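Local coordinates for protein 4-hydroxy-tetrahydrodipicolinate synthase (Methanocaldococcus jannaschii DSM 2661, PDB 2YXG) that probably catalyses the condensation of pyruvate with aspartate semialdehyde to 4-hydroxy-tetrahydrodipicolinate in the diaminopimelate route to lysine, at residues A[133-136]-A[140-143]. Sequence-based numbering, arbitrary orientation.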
ATOM      1  N   ASN A 133      12.334 -14.380   0.765  1.00 17.44           N
ATOM      2  CA  ASN A 133      11.688 -13.141   1.110  1.00 18.56           C
ATOM      3  C   ASN A 133      10.373 -13.030   0.325  1.00 17.98           C
ATOM      4  O   ASN A 133      10.357 -13.140  -0.901  1.00 17.27           O
ATOM      5  CB  ASN A 133      12.623 -11.934   0.777  1.00 19.61           C
ATOM      6  CG  ASN A 133      12.008 -10.570   1.140  1.00 18.78           C
ATOM      7  OD1 ASN A 133      11.540 -10.355   2.285  1.00 18.13           O
ATOM      8  ND2 ASN A 133      12.049  -9.637   0.189  1.00 17.11           N
ATOM      9  N   VAL A 134       9.265 -12.817   1.027  1.00 18.18           N
ATOM     10  CA  VAL A 134       7.942 -12.678   0.329  1.00 18.10           C
ATOM     11  C   VAL A 134       7.068 -11.788   1.162  1.00 17.86           C
ATOM     12  O   VAL A 134       6.164 -12.246   1.851  1.00 18.58           O
ATOM     13  CB  VAL A 134       7.282 -14.088  -0.005  1.00 17.91           C
ATOM     14  CG1 VAL A 134       7.112 -14.942   1.288  1.00 17.61           C
ATOM     15  CG2 VAL A 134       5.968 -13.969  -0.808  1.00 16.73           C
ATOM     16  N   PRO A 135       7.355 -10.500   1.142  1.00 18.83           N
ATOM     17  CA  PRO A 135       6.662  -9.559   2.019  1.00 19.27           C
ATOM     18  C   PRO A 135       5.121  -9.612   1.942  1.00 20.57           C
ATOM     19  O   PRO A 135       4.459  -9.248   2.917  1.00 19.90           O
ATOM     20  CB  PRO A 135       7.142  -8.183   1.546  1.00 19.25           C
ATOM     21  CG  PRO A 135       8.152  -8.417   0.506  1.00 19.59           C
ATOM     22  CD  PRO A 135       8.327  -9.859   0.242  1.00 19.08           C
ATOM     23  N   SER A 136       4.544 -10.014   0.802  1.00 21.10           N
ATOM     24  CA  SER A 136       3.093  -9.990   0.682  1.00 22.09           C
ATOM     25  C   SER A 136       2.472 -11.055   1.613  1.00 22.41           C
ATOM     26  O   SER A 136       1.292 -10.961   1.989  1.00 23.51           O
ATOM     27  CB  SER A 136       2.676 -10.218  -0.779  1.00 22.47           C
ATOM     28  OG  SER A 136       3.087 -11.501  -1.194  1.00 24.18           O
ATOM     29  N   VAL A 140       6.972  -8.600   6.324  1.00 22.09           N
ATOM     30  CA  VAL A 140       8.301  -8.056   6.469  1.00 21.07           C
ATOM     31  C   VAL A 140       9.092  -8.137   5.137  1.00 21.28           C
ATOM     32  O   VAL A 140       8.877  -9.025   4.297  1.00 22.07           O
ATOM     33  CB  VAL A 140       8.978  -8.727   7.677  1.00 21.73           C
ATOM     34  CG1 VAL A 140       9.478 -10.166   7.339  1.00 19.90           C
ATOM     35  CG2 VAL A 140      10.047  -7.838   8.244  1.00 22.65           C
ATOM     36  N   ASN A 141       9.970  -7.183   4.920  1.00 20.83           N
ATOM     37  CA  ASN A 141      10.836  -7.198   3.771  1.00 20.72           C
ATOM     38  C   ASN A 141      12.287  -7.318   4.225  1.00 20.59           C
ATOM     39  O   ASN A 141      12.772  -6.466   4.956  1.00 21.84           O
ATOM     40  CB  ASN A 141      10.641  -5.936   2.916  1.00 19.98           C
ATOM     41  CG  ASN A 141      11.520  -5.956   1.622  1.00 21.16           C
ATOM     42  OD1 ASN A 141      11.544  -6.965   0.901  1.00 22.66           O
ATOM     43  ND2 ASN A 141      12.287  -4.859   1.369  1.00 18.19           N
ATOM     44  N   LEU A 142      12.958  -8.379   3.826  1.00 19.77           N
ATOM     45  CA  LEU A 142      14.382  -8.520   4.094  1.00 20.15           C
ATOM     46  C   LEU A 142      15.174  -7.610   3.143  1.00 21.07           C
ATOM     47  O   LEU A 142      15.180  -7.819   1.934  1.00 22.66           O
ATOM     48  CB  LEU A 142      14.814  -9.957   3.859  1.00 18.14           C
ATOM     49  CG  LEU A 142      16.312 -10.332   3.999  1.00 18.93           C
ATOM     50  CD1 LEU A 142      16.832 -10.174   5.488  1.00 15.52           C
ATOM     51  CD2 LEU A 142      16.494 -11.710   3.523  1.00 12.79           C
ATOM     52  N   GLU A 143      15.848  -6.619   3.696  1.00 20.85           N
ATOM     53  CA  GLU A 143      16.498  -5.591   2.905  1.00 21.16           C
ATOM     54  C   GLU A 143      17.814  -6.088   2.377  1.00 20.80           C
ATOM     55  O   GLU A 143      18.484  -6.867   3.066  1.00 19.77           O
ATOM     56  CB  GLU A 143      16.715  -4.331   3.739  1.00 20.07           C
ATOM     57  CG  GLU A 143      15.376  -3.737   4.058  1.00 27.80           C
ATOM     58  CD  GLU A 143      15.423  -2.542   5.012  1.00 35.53           C
ATOM     59  OE1 GLU A 143      16.516  -2.002   5.298  1.00 40.54           O
ATOM     60  OE2 GLU A 143      14.346  -2.121   5.454  1.00 41.40           O
TER
HETATM   61  O   HOH W   1       9.423 -11.878   3.460  1.00 13.56           O
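The side-chain amide of N133 meets the loop 140-143 with both ends. Its OD1 accepts the backbone N-H of L142 at 2.9 Å, almost straight, though that donor stands well above the carbonyl plane. Its ND2 gives a hydrogen to OD1 of N141 at 2.8 Å, with N141 OD1 close to the amide plane of N133 and the two amides turned 43° apart. Asparagine suits this place because one short side chain offers acceptor and donor at once; with CG anti to the backbone N (chi1 -179°), it reaches across to the loop. P135 follows the N-cap V134 as first residue of helix 135-138, where no helical i to i-4 bond needs the missing N-H; its CA lies 3.2 Å from O of V140 in a CH...O contact, its CG near N141 OD1. A water links N133 OD1, V134 N and V140 O. In this TIM barrel, N133 ends strand 129-133, and the short helix folds the chain back before helix 144-153. Farther out, E162 accepts a second bond from N133 ND2, while N164 donates to N141 OD1, tying the amide pair to the end of strand 157-162 and the loop just after it, near the predicted Schiff-base lysine K161. Q111 clasps N141 O and E143 N.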